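Local coordinates for ATPase BagA (Mycobacterium tuberculosis H37Rv, PDB 6BS3), which forms, as one subunit of the heterodimeric BagAB complex, an ATPase that hydrolyses ATP to support resistance to nitric oxide and to elevated glycerol, at residues Ile234-Val239 with Gln309-Glu314; His24-Lys29 with His207-Leu212; Asp94-Phe99 with Gly120-Ala125; Met105-Gly110 with Gly186-Gln191. All blocks are in the same frame, centred on the assembly; numbering follows the deposited sequence.

Contact 1. Residues Ile234-Val239 with Gln309-Glu314; sequences IGSVIV and QVPRLE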
loop_
_atom_site.group_PDB
_atom_site.type_symbol
_atom_site.label_atom_id
_atom_site.label_comp_id
_atom_site.label_asym_id
_atom_site.label_seq_id
_atom_site.Cartn_x
_atom_site.Cartn_y
_atom_site.Cartn_z
ATOM N N ILE A 234 4.049 -16.162 16.082
ATOM C CA ILE A 234 3.087 -15.074 15.948
ATOM C C ILE A 234 2.980 -14.392 17.321
ATOM O O ILE A 234 2.957 -15.062 18.353
ATOM C CB ILE A 234 1.709 -15.590 15.411
ATOM C CG1 ILE A 234 1.843 -16.380 14.061
ATOM C CG2 ILE A 234 0.637 -14.481 15.312
ATOM C CD1 ILE A 234 2.635 -15.699 12.943
ATOM N N GLY A 235 2.965 -13.069 17.310
ATOM C CA GLY A 235 2.831 -12.256 18.506
ATOM C C GLY A 235 1.403 -11.794 18.685
ATOM O O GLY A 235 0.592 -12.516 19.253
ATOM N N SER A 236 1.073 -10.615 18.167
ATOM C CA SER A 236 -0.270 -10.046 18.290
ATOM C C SER A 236 -0.814 -9.565 16.951
ATOM O O SER A 236 -0.050 -9.211 16.054
ATOM C CB SER A 236 -0.236 -8.844 19.237
ATOM O OG SER A 236 -0.098 -9.191 20.607
ATOM N N VAL A 237 -2.140 -9.481 16.840
ATOM C CA VAL A 237 -2.787 -8.819 15.705
ATOM C C VAL A 237 -3.105 -7.407 16.256
ATOM O O VAL A 237 -3.693 -7.293 17.326
ATOM C CB VAL A 237 -4.041 -9.550 15.151
ATOM C CG1 VAL A 237 -4.828 -8.649 14.189
ATOM C CG2 VAL A 237 -3.653 -10.846 14.460
ATOM N N ILE A 238 -2.633 -6.353 15.578
ATOM C CA ILE A 238 -2.850 -4.979 16.006
ATOM C C ILE A 238 -3.838 -4.319 15.069
ATOM O O ILE A 238 -3.509 -4.062 13.906
ATOM C CB ILE A 238 -1.516 -4.187 16.154
ATOM C CG1 ILE A 238 -0.505 -4.953 17.043
ATOM C CG2 ILE A 238 -1.772 -2.745 16.657
ATOM C CD1 ILE A 238 1.002 -4.341 17.167
ATOM N N VAL A 239 -5.064 -4.074 15.566
ATOM C CA VAL A 239 -6.129 -3.425 14.799
ATOM C C VAL A 239 -5.973 -1.927 14.959
ATOM O O VAL A 239 -6.284 -1.379 16.011
ATOM C CB VAL A 239 -7.575 -3.930 15.110
ATOM C CG1 VAL A 239 -8.610 -3.174 14.267
ATOM C CG2 VAL A 239 -7.708 -5.434 14.878
ATOM N N GLN A 309 -6.628 -17.844 17.388
ATOM C CA GLN A 309 -6.458 -17.849 18.841
ATOM C C GLN A 309 -5.148 -17.106 19.083
ATOM O O GLN A 309 -4.157 -17.671 19.555
ATOM C CB GLN A 309 -6.446 -19.284 19.398
ATOM C CG GLN A 309 -7.784 -20.009 19.239
ATOM C CD GLN A 309 -7.716 -21.442 19.702
ATOM O OE1 GLN A 309 -7.008 -22.282 19.126
ATOM N NE2 GLN A 309 -8.464 -21.756 20.753
ATOM N N VAL A 310 -5.155 -15.825 18.668
ATOM C CA VAL A 310 -4.034 -14.907 18.664
ATOM C C VAL A 310 -4.430 -13.648 19.443
ATOM O O VAL A 310 -5.518 -13.116 19.198
ATOM C CB VAL A 310 -3.646 -14.589 17.177
ATOM C CG1 VAL A 310 -2.794 -13.335 17.053
ATOM C CG2 VAL A 310 -2.939 -15.776 16.519
ATOM N N PRO A 311 -3.555 -13.121 20.341
ATOM C CA PRO A 311 -3.899 -11.865 21.039
ATOM C C PRO A 311 -4.137 -10.694 20.085
ATOM O O PRO A 311 -3.517 -10.579 19.022
ATOM C CB PRO A 311 -2.709 -11.602 21.970
ATOM C CG PRO A 311 -1.675 -12.560 21.589
ATOM C CD PRO A 311 -2.224 -13.628 20.728
ATOM N N ARG A 312 -5.047 -9.830 20.477
ATOM C CA ARG A 312 -5.442 -8.683 19.696
ATOM C C ARG A 312 -5.339 -7.391 20.471
ATOM O O ARG A 312 -5.843 -7.286 21.593
ATOM C CB ARG A 312 -6.869 -8.903 19.154
ATOM C CG ARG A 312 -6.868 -9.480 17.742
ATOM C CD ARG A 312 -8.146 -10.208 17.412
ATOM N NE ARG A 312 -9.239 -9.279 17.139
ATOM C CZ ARG A 312 -10.483 -9.657 16.881
ATOM N NH1 ARG A 312 -10.799 -10.946 16.855
ATOM N NH2 ARG A 312 -11.419 -8.753 16.637
ATOM N N LEU A 313 -4.699 -6.408 19.852
ATOM C CA LEU A 313 -4.497 -5.052 20.355
ATOM C C LEU A 313 -5.287 -4.105 19.437
ATOM O O LEU A 313 -5.506 -4.429 18.268
ATOM C CB LEU A 313 -2.975 -4.666 20.357
ATOM C CG LEU A 313 -2.056 -5.455 21.333
ATOM C CD1 LEU A 313 -0.594 -5.313 20.967
ATOM C CD2 LEU A 313 -2.273 -5.015 22.781
ATOM N N GLU A 314 -5.733 -2.956 19.983
ATOM C CA GLU A 314 -6.523 -1.944 19.280
ATOM C C GLU A 314 -5.954 -0.566 19.544
ATOM O O GLU A 314 -5.762 -0.186 20.696
ATOM C CB GLU A 314 -7.998 -1.930 19.741
ATOM C CG GLU A 314 -8.786 -3.223 19.571
ATOM C CD GLU A 314 -8.432 -4.322 20.550
ATOM O OE1 GLU A 314 -8.045 -4.003 21.698
ATOM O OE2 GLU A 314 -8.519 -5.507 20.157
#

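Contact 2. Residues His24-Lys29 with His207-Leu212; sequences HLVTGK and HLVTLL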
loop_
_atom_site.group_PDB
_atom_site.type_symbol
_atom_site.label_atom_id
_atom_site.label_comp_id
_atom_site.label_asym_id
_atom_site.label_seq_id
_atom_site.Cartn_x
_atom_site.Cartn_y
_atom_site.Cartn_z
ATOM N N HIS A 24 11.091 -8.072 17.745
ATOM C CA HIS A 24 9.697 -7.829 17.352
ATOM C C HIS A 24 9.625 -7.464 15.893
ATOM O O HIS A 24 10.246 -6.491 15.480
ATOM C CB HIS A 24 9.037 -6.722 18.200
ATOM C CG HIS A 24 8.956 -7.058 19.657
ATOM N ND1 HIS A 24 7.830 -7.663 20.201
ATOM C CD2 HIS A 24 9.863 -6.860 20.637
ATOM C CE1 HIS A 24 8.095 -7.822 21.486
ATOM N NE2 HIS A 24 9.307 -7.357 21.792
ATOM N N LEU A 25 8.880 -8.247 15.103
ATOM C CA LEU A 25 8.753 -7.948 13.682
ATOM C C LEU A 25 7.346 -7.425 13.437
ATOM O O LEU A 25 6.378 -8.087 13.802
ATOM C CB LEU A 25 9.073 -9.190 12.817
ATOM C CG LEU A 25 10.481 -9.775 12.919
ATOM C CD1 LEU A 25 10.452 -11.286 12.710
ATOM C CD2 LEU A 25 11.396 -9.183 11.858
ATOM N N VAL A 26 7.234 -6.216 12.882
ATOM C CA VAL A 26 5.949 -5.553 12.632
ATOM C C VAL A 26 5.618 -5.588 11.149
ATOM O O VAL A 26 6.233 -4.880 10.330
ATOM C CB VAL A 26 5.859 -4.113 13.252
ATOM C CG1 VAL A 26 4.464 -3.523 13.073
ATOM C CG2 VAL A 26 6.248 -4.118 14.735
ATOM N N THR A 27 4.672 -6.470 10.800
ATOM C CA THR A 27 4.214 -6.618 9.427
ATOM C C THR A 27 2.759 -6.103 9.309
ATOM O O THR A 27 2.219 -5.530 10.262
ATOM C CB THR A 27 4.473 -8.034 8.880
ATOM O OG1 THR A 27 4.254 -8.012 7.467
ATOM C CG2 THR A 27 3.600 -9.096 9.522
ATOM N N GLY A 28 2.192 -6.244 8.122
ATOM C CA GLY A 28 0.854 -5.782 7.783
ATOM C C GLY A 28 0.809 -5.294 6.344
ATOM O O GLY A 28 1.853 -5.044 5.741
ATOM N N LYS A 29 -0.389 -5.170 5.767
ATOM C CA LYS A 29 -0.537 -4.697 4.392
ATOM C C LYS A 29 -0.030 -3.230 4.285
ATOM O O LYS A 29 -0.026 -2.522 5.285
ATOM C CB LYS A 29 -2.007 -4.832 3.977
ATOM C CG LYS A 29 -2.293 -4.460 2.532
ATOM C CD LYS A 29 -3.635 -5.013 2.024
ATOM C CE LYS A 29 -4.083 -4.285 0.777
ATOM N NZ LYS A 29 -3.141 -4.475 -0.338
ATOM N N HIS A 207 4.224 -9.448 14.776
ATOM C CA HIS A 207 2.989 -8.705 15.002
ATOM C C HIS A 207 2.445 -8.281 13.639
ATOM O O HIS A 207 3.207 -7.940 12.736
ATOM C CB HIS A 207 3.209 -7.482 15.929
ATOM C CG HIS A 207 3.949 -7.816 17.184
ATOM N ND1 HIS A 207 3.385 -8.628 18.161
ATOM C CD2 HIS A 207 5.211 -7.497 17.551
ATOM C CE1 HIS A 207 4.319 -8.765 19.087
ATOM N NE2 HIS A 207 5.428 -8.087 18.772
ATOM N N LEU A 208 1.131 -8.358 13.486
ATOM C CA LEU A 208 0.472 -8.077 12.218
ATOM C C LEU A 208 -0.512 -6.950 12.369
ATOM O O LEU A 208 -1.538 -7.079 13.032
ATOM C CB LEU A 208 -0.205 -9.343 11.655
ATOM C CG LEU A 208 0.717 -10.540 11.443
ATOM C CD1 LEU A 208 0.666 -11.501 12.632
ATOM C CD2 LEU A 208 0.419 -11.225 10.137
ATOM N N VAL A 209 -0.165 -5.827 11.773
ATOM C CA VAL A 209 -1.006 -4.641 11.748
ATOM C C VAL A 209 -2.079 -4.844 10.674
ATOM O O VAL A 209 -1.786 -5.296 9.576
ATOM C CB VAL A 209 -0.170 -3.353 11.502
ATOM C CG1 VAL A 209 -1.066 -2.117 11.398
ATOM C CG2 VAL A 209 0.861 -3.171 12.607
ATOM N N THR A 210 -3.318 -4.504 11.014
ATOM C CA THR A 210 -4.453 -4.563 10.104
ATOM C C THR A 210 -5.380 -3.372 10.316
ATOM O O THR A 210 -5.356 -2.742 11.375
ATOM C CB THR A 210 -5.187 -5.939 10.214
ATOM O OG1 THR A 210 -6.067 -6.070 9.099
ATOM C CG2 THR A 210 -5.977 -6.111 11.528
ATOM N N LEU A 211 -6.204 -3.084 9.296
ATOM C CA LEU A 211 -7.295 -2.111 9.348
ATOM C C LEU A 211 -8.574 -2.945 9.258
ATOM O O LEU A 211 -8.533 -4.089 8.774
ATOM C CB LEU A 211 -7.226 -1.083 8.197
ATOM C CG LEU A 211 -5.993 -0.144 8.163
ATOM C CD1 LEU A 211 -5.936 0.618 6.865
ATOM C CD2 LEU A 211 -5.966 0.830 9.342
ATOM N N LEU A 212 -9.700 -2.413 9.762
ATOM C CA LEU A 212 -10.975 -3.141 9.671
ATOM C C LEU A 212 -11.563 -2.931 8.274
ATOM O O LEU A 212 -12.619 -2.323 8.093
ATOM C CB LEU A 212 -11.963 -2.806 10.822
ATOM C CG LEU A 212 -11.557 -3.311 12.226
ATOM C CD1 LEU A 212 -12.702 -3.168 13.226
ATOM C CD2 LEU A 212 -11.057 -4.777 12.197
HETATM O O HOH W 1 -2.770 -6.086 7.018
#

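Contact 3. Residues Asp94-Phe99 with Gly120-Ala125; sequences DIEAAF and GAVEFA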
loop_
_atom_site.group_PDB
_atom_site.type_symbol
_atom_site.label_atom_id
_atom_site.label_comp_id
_atom_site.label_asym_id
_atom_site.label_seq_id
_atom_site.Cartn_x
_atom_site.Cartn_y
_atom_site.Cartn_z
ATOM N N ASP A 94 21.226 0.268 5.107
ATOM C CA ASP A 94 21.657 0.631 3.761
ATOM C C ASP A 94 22.178 -0.693 3.181
ATOM O O ASP A 94 23.221 -1.185 3.625
ATOM C CB ASP A 94 22.758 1.702 3.869
ATOM C CG ASP A 94 23.398 2.203 2.584
ATOM O OD1 ASP A 94 23.477 1.424 1.609
ATOM O OD2 ASP A 94 23.856 3.362 2.567
ATOM N N ILE A 95 21.408 -1.308 2.253
ATOM C CA ILE A 95 21.724 -2.623 1.665
ATOM C C ILE A 95 23.076 -2.624 0.933
ATOM O O ILE A 95 23.807 -3.614 1.001
ATOM C CB ILE A 95 20.559 -3.198 0.783
ATOM C CG1 ILE A 95 20.712 -4.720 0.550
ATOM C CG2 ILE A 95 20.386 -2.454 -0.554
ATOM C CD1 ILE A 95 20.485 -5.569 1.731
ATOM N N GLU A 96 23.414 -1.504 0.275
ATOM C CA GLU A 96 24.670 -1.330 -0.451
ATOM C C GLU A 96 25.857 -1.368 0.513
ATOM O O GLU A 96 26.767 -2.170 0.309
ATOM C CB GLU A 96 24.614 -0.062 -1.299
ATOM C CG GLU A 96 25.937 0.339 -1.923
ATOM C CD GLU A 96 25.825 1.105 -3.228
ATOM O OE1 GLU A 96 26.890 1.374 -3.825
ATOM O OE2 GLU A 96 24.692 1.441 -3.653
ATOM N N ALA A 97 25.782 -0.600 1.621
ATOM C CA ALA A 97 26.811 -0.587 2.673
ATOM C C ALA A 97 26.861 -1.931 3.423
ATOM O O ALA A 97 27.955 -2.371 3.777
ATOM C CB ALA A 97 26.577 0.567 3.641
ATOM N N ALA A 98 25.691 -2.605 3.613
ATOM C CA ALA A 98 25.615 -3.937 4.260
ATOM C C ALA A 98 26.292 -5.006 3.385
ATOM O O ALA A 98 26.955 -5.893 3.916
ATOM C CB ALA A 98 24.166 -4.321 4.569
ATOM N N PHE A 99 26.165 -4.895 2.053
ATOM C CA PHE A 99 26.816 -5.815 1.111
ATOM C C PHE A 99 28.360 -5.676 1.148
ATOM O O PHE A 99 29.051 -6.695 1.157
ATOM C CB PHE A 99 26.241 -5.672 -0.317
ATOM C CG PHE A 99 26.800 -6.647 -1.334
ATOM C CD1 PHE A 99 26.876 -8.006 -1.054
ATOM C CD2 PHE A 99 27.251 -6.204 -2.572
ATOM C CE1 PHE A 99 27.416 -8.899 -1.985
ATOM C CE2 PHE A 99 27.764 -7.102 -3.512
ATOM C CZ PHE A 99 27.836 -8.444 -3.217
ATOM N N GLY A 120 28.289 1.321 -9.799
ATOM C CA GLY A 120 26.917 0.936 -9.475
ATOM C C GLY A 120 26.629 -0.552 -9.451
ATOM O O GLY A 120 25.469 -0.951 -9.601
ATOM N N ALA A 121 27.670 -1.388 -9.225
ATOM C CA ALA A 121 27.581 -2.858 -9.242
ATOM C C ALA A 121 27.015 -3.486 -7.971
ATOM O O ALA A 121 26.620 -4.656 -7.994
ATOM C CB ALA A 121 28.938 -3.468 -9.581
ATOM N N VAL A 122 26.976 -2.728 -6.866
ATOM C CA VAL A 122 26.439 -3.210 -5.583
ATOM C C VAL A 122 24.912 -3.138 -5.662
ATOM O O VAL A 122 24.239 -4.091 -5.263
ATOM C CB VAL A 122 27.031 -2.457 -4.357
ATOM C CG1 VAL A 122 26.537 -3.052 -3.044
ATOM C CG2 VAL A 122 28.557 -2.447 -4.398
ATOM N N GLU A 123 24.380 -2.028 -6.241
ATOM C CA GLU A 123 22.954 -1.796 -6.524
ATOM C C GLU A 123 22.454 -2.922 -7.411
ATOM O O GLU A 123 21.409 -3.498 -7.123
ATOM C CB GLU A 123 22.755 -0.473 -7.287
ATOM C CG GLU A 123 22.860 0.776 -6.433
ATOM C CD GLU A 123 23.269 2.027 -7.189
ATOM O OE1 GLU A 123 22.504 2.465 -8.080
ATOM O OE2 GLU A 123 24.354 2.575 -6.882
ATOM N N PHE A 124 23.233 -3.266 -8.460
ATOM C CA PHE A 124 22.943 -4.322 -9.413
ATOM C C PHE A 124 22.819 -5.679 -8.733
ATOM O O PHE A 124 21.750 -6.282 -8.808
ATOM C CB PHE A 124 24.001 -4.328 -10.530
ATOM C CG PHE A 124 23.753 -5.325 -11.639
ATOM C CD1 PHE A 124 22.868 -5.035 -12.677
ATOM C CD2 PHE A 124 24.405 -6.551 -11.652
ATOM C CE1 PHE A 124 22.637 -5.958 -13.699
ATOM C CE2 PHE A 124 24.165 -7.475 -12.670
ATOM C CZ PHE A 124 23.292 -7.166 -13.692
ATOM N N ALA A 125 23.892 -6.140 -8.047
ATOM C CA ALA A 125 23.994 -7.427 -7.328
ATOM C C ALA A 125 22.863 -7.646 -6.322
ATOM O O ALA A 125 22.299 -8.746 -6.272
ATOM C CB ALA A 125 25.344 -7.528 -6.626
HETATM O O HOH W 2 26.178 0.134 -6.277
#

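Contact 4. Residues Met105-Gly110 with Gly186-Gln191; sequences MFYNLG and GPVHAQ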
loop_
_atom_site.group_PDB
_atom_site.type_symbol
_atom_site.label_atom_id
_atom_site.label_comp_id
_atom_site.label_asym_id
_atom_site.label_seq_id
_atom_site.Cartn_x
_atom_site.Cartn_y
_atom_site.Cartn_z
ATOM N N MET A 105 34.039 -8.478 5.667
ATOM C CA MET A 105 34.113 -9.308 6.875
ATOM C C MET A 105 34.175 -10.821 6.593
ATOM O O MET A 105 34.908 -11.527 7.283
ATOM C CB MET A 105 32.958 -8.966 7.844
ATOM C CG MET A 105 33.179 -9.422 9.289
ATOM S SD MET A 105 34.428 -8.450 10.195
ATOM C CE MET A 105 34.447 -9.321 11.798
ATOM N N PHE A 106 33.432 -11.313 5.589
ATOM C CA PHE A 106 33.334 -12.748 5.298
ATOM C C PHE A 106 34.224 -13.276 4.175
ATOM O O PHE A 106 34.494 -14.480 4.145
ATOM C CB PHE A 106 31.867 -13.118 5.005
ATOM C CG PHE A 106 30.939 -13.219 6.198
ATOM C CD1 PHE A 106 29.819 -14.040 6.158
ATOM C CD2 PHE A 106 31.181 -12.489 7.360
ATOM C CE1 PHE A 106 28.963 -14.136 7.258
ATOM C CE2 PHE A 106 30.332 -12.596 8.463
ATOM C CZ PHE A 106 29.227 -13.415 8.403
ATOM N N TYR A 107 34.642 -12.412 3.236
ATOM C CA TYR A 107 35.446 -12.826 2.081
ATOM C C TYR A 107 36.707 -11.973 1.878
ATOM O O TYR A 107 37.487 -12.254 0.961
ATOM C CB TYR A 107 34.585 -12.778 0.805
ATOM C CG TYR A 107 33.431 -13.754 0.774
ATOM C CD1 TYR A 107 33.604 -15.051 0.303
ATOM C CD2 TYR A 107 32.160 -13.374 1.192
ATOM C CE1 TYR A 107 32.540 -15.948 0.245
ATOM C CE2 TYR A 107 31.092 -14.268 1.159
ATOM C CZ TYR A 107 31.284 -15.550 0.671
ATOM O OH TYR A 107 30.237 -16.436 0.626
ATOM N N ASN A 108 36.898 -10.930 2.722
ATOM C CA ASN A 108 38.013 -9.972 2.651
ATOM C C ASN A 108 38.122 -9.315 1.235
ATOM O O ASN A 108 39.227 -9.108 0.708
ATOM C CB ASN A 108 39.344 -10.599 3.146
ATOM C CG ASN A 108 40.401 -9.589 3.545
ATOM O OD1 ASN A 108 40.133 -8.587 4.220
ATOM N ND2 ASN A 108 41.635 -9.837 3.133
ATOM N N LEU A 109 36.938 -9.003 0.632
ATOM C CA LEU A 109 36.787 -8.397 -0.695
ATOM C C LEU A 109 36.333 -6.932 -0.586
ATOM O O LEU A 109 35.548 -6.447 -1.411
ATOM C CB LEU A 109 35.807 -9.219 -1.570
ATOM C CG LEU A 109 36.320 -10.527 -2.179
ATOM C CD1 LEU A 109 35.164 -11.431 -2.571
ATOM C CD2 LEU A 109 37.194 -10.267 -3.396
ATOM N N GLY A 110 36.849 -6.245 0.434
ATOM C CA GLY A 110 36.584 -4.835 0.695
ATOM C C GLY A 110 37.057 -3.944 -0.436
ATOM O O GLY A 110 36.419 -2.930 -0.730
ATOM N N GLY A 186 31.767 -21.712 2.684
ATOM C CA GLY A 186 32.128 -20.427 3.270
ATOM C C GLY A 186 31.545 -20.174 4.649
ATOM O O GLY A 186 31.137 -21.121 5.333
ATOM N N PRO A 187 31.488 -18.894 5.092
ATOM C CA PRO A 187 30.977 -18.604 6.446
ATOM C C PRO A 187 29.474 -18.308 6.556
ATOM O O PRO A 187 28.905 -18.498 7.632
ATOM C CB PRO A 187 31.826 -17.407 6.883
ATOM C CG PRO A 187 32.280 -16.749 5.588
ATOM C CD PRO A 187 31.955 -17.658 4.428
ATOM N N VAL A 188 28.845 -17.836 5.455
ATOM C CA VAL A 188 27.423 -17.481 5.335
ATOM C C VAL A 188 26.482 -18.642 5.739
ATOM O O VAL A 188 25.511 -18.409 6.467
ATOM C CB VAL A 188 27.096 -16.902 3.922
ATOM C CG1 VAL A 188 27.519 -17.845 2.791
ATOM C CG2 VAL A 188 25.628 -16.496 3.789
ATOM N N HIS A 189 26.790 -19.880 5.284
ATOM C CA HIS A 189 26.013 -21.094 5.555
ATOM C C HIS A 189 26.009 -21.488 7.042
ATOM O O HIS A 189 25.063 -22.135 7.497
ATOM C CB HIS A 189 26.479 -22.250 4.651
ATOM C CG HIS A 189 26.042 -22.109 3.221
ATOM N ND1 HIS A 189 25.051 -22.916 2.683
ATOM C CD2 HIS A 189 26.455 -21.236 2.271
ATOM C CE1 HIS A 189 24.911 -22.525 1.426
ATOM N NE2 HIS A 189 25.724 -21.509 1.136
ATOM N N ALA A 190 27.044 -21.068 7.799
ATOM C CA ALA A 190 27.153 -21.319 9.240
ATOM C C ALA A 190 26.323 -20.293 10.030
ATOM O O ALA A 190 25.646 -20.669 10.993
ATOM C CB ALA A 190 28.611 -21.265 9.674
ATOM N N GLN A 191 26.363 -19.004 9.599
ATOM C CA GLN A 191 25.641 -17.872 10.206
ATOM C C GLN A 191 24.131 -17.989 10.039
ATOM O O GLN A 191 23.388 -17.568 10.924
ATOM C CB GLN A 191 26.125 -16.534 9.620
ATOM C CG GLN A 191 27.582 -16.197 9.943
ATOM C CD GLN A 191 27.791 -15.591 11.313
ATOM O OE1 GLN A 191 27.095 -14.656 11.734
ATOM N NE2 GLN A 191 28.781 -16.097 12.032
#

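Contact 1. Residues Ile234-Val239 with Gln309-Glu314
The puckered ring of Pro-311 meets Ile234-Val239 through CB, CG and CD: CG lies 3.3 Å from Gly-235 O, with CD close beside it, while CB and CG share Ser-236 OG. That hydroxyl is hydrogen-bonded to Gly-13 O. Of the two sheet faces, one carries Val-237, Arg-312, Val-239 and Glu-314, the other Ile-238 and Leu-313. Three backbone hydrogen bonds join the parallel strands: Val-237 N to Pro-311 O (2.8 Å), Leu-313 N to Val-237 O (2.9 Å) and Val-239 N to Leu-313 O. Across the pair, the side chains of Ile-238 and Leu-313 lie alongside with the same heading, Ile-238 CG1 3.9 Å from Leu-313 CD1. The aliphatic start of Arg-312 likewise lies beside Val-237, with CG 3.8 Å from Val-237 CB; beyond it the chain bends at chi3 (76°) and NH1 forms a salt bridge with Asp-306. Near the start of the pair, Val-310 stands across Ile-234 and Val-237 at about a right angle. Its CG1, anti to the backbone N (chi1 162°), touches Val-237 CG2 at 3.7 Å, and CG2 meets Ile-234 CG2. Strand 312-316 is the outermost of the sheet within this chain; strand 234-242 separates it from strand 204-210, and helix 214-229 packs on Ile-234 and Val-237.

Contact 2. Residues His24-Lys29 with His207-Leu212
His-24 and His-207 touch at their ring edges without stacking, their planes only 17° apart. A nearly straight hydrogen bond of 2.8 Å joins His-24 ND1 to His-207 NE2. In both residues CG is anti to the carbonyl carbon, beside the backbone N. The far nitrogen of His-207, ND1, takes a bond from Ser-236 N, so this imidazole links three adjacent strands. On the face that carries His-207, Val-26 CG1 touches Val-209 CG2 at 3.7 Å, the two side chains crossing at a slant. On the opposite face Thr-27 and Leu-208 run alongside with the same heading: Thr-27 CG2 sits 3.8 Å from Leu-208 CG, while OG1, anti to the backbone N (chi1 -168°), is bonded to Pro-164 O. The backbones are joined by His-207 N to Leu-25 O (2.7 Å), Thr-27 N to His-207 O and Val-209 N to Thr-27 O. Past them the strands part; Gly-28, lacking a side chain, lets Val-209 O come within 3.2 Å of its CA, and a water spans Lys-29 N and Val-209 O. Lys-29 touches ADP, and Gly-31, Gly-33, Lys-34, Ser-35 and Thr-36 just beyond bind ATP: a parallel strand running into the P-loop, here with the deviant Walker A sequence of the ArsA family.

Contact 3. Residues Asp94-Phe99 with Gly120-Ala125
Two acidic side chains come close with like charges: Glu-96 OE2 and Glu-123 OE2 are 3.4 Å apart, their carboxylate planes turned 37° from each other. A water sits between them, donating to Glu-96 OE1 (2.8 Å) and to Glu-123 OE2 while accepting from Glu-123 N (2.8 Å). Glu-96 reaches this place by an extended chain whose CG is anti to the backbone N (chi1 171°); on the way it passes across Val-122, its CG 3.6 Å from Val-122 CG1. That methyl also packs at the edge of the Phe-99 ring, near its plane, a close 3.3 Å from Phe-99 CD2. Phe-99 CE2 meets Ala-125 CB at 4.0 Å. The helical segments 95-99 and 121-125 run almost perpendicular (96°); Asp-94 caps the first, its OD1 accepting from Ala-97 N. Leu-132 and Leu-136 of helix 130-146 touch Phe-99, and the other subunit packs on Phe-99, Phe-124 and Ala-125. The paired carboxylates lie by the start of helix 121-128, and the water and this helix start may ease their repulsion; the closeness may nonetheless raise the proton affinity of one of them.

Contact 4. Residues Met105-Gly110 with Gly186-Gln191
Pro-187, whose ring packs on Phe-106, has its carbonyl oxygen gripped by two backbone amides of its own segment: Pro-187 O accepts from Ala-190 N at 3.2 Å and from Gln-191 N at 3.3 Å. These bonds lie at the beginning of helix 188-200 and bring Pro-187 and Gln-191 to Phe-106 and Val-188 CG1 to Tyr-107. Phe-106 and Pro-187 lie against each other with opposed headings. Pro-187 CG approaches Phe-106 CB at 3.7 Å, is about equally near the ring atoms CG and CD1, and lies 3.5 Å from Phe-106 O. Farther out along the ring, Gln-191 CG comes within 3.6 Å of Phe-106 CZ. The glutamine chain bends at chi2 (-82°), and its amide plane is steeply inclined to the phenyl ring, by 73°. The segments thus join the C-terminal end of helix 95-107 to the beginning of helix 188-200, two helices that meet here on the side of the chain away from the nucleotide site, consistent with the helical subdomain of Get3-like ATPases. Tyr-107 adds a smaller contact with its tip: its OH lies 3.7 Å from Val-188 CG1, the side chains crossing at a slant. Tyr-102, one turn before Phe-106, meets the Phe-106 ring and also touches Val-188. A polar side chain of the other subunit packs against Tyr-107.

Overall arrangement
From the N terminus, strand 23-28 opens contact 2, which closes only when strand 204-210 pairs with it. Within that long excursion fall contacts 3 and 4, and they cross: the chain passes 94-99, then 105-110, then 120-125 and finally 186-191. Both use helix 95-107, contact 3 near its start and contact 4 at its end, their centres about 16 Å apart, so they tie helices 121-128 and 188-200 to it. Contact 1 follows in series, with a largely helical loop between its strands. It touches contact 2 through neighbouring strands 204-210 and 234-242, extending the nucleotide-binding sheet to strand 312-316, far from the helical contacts.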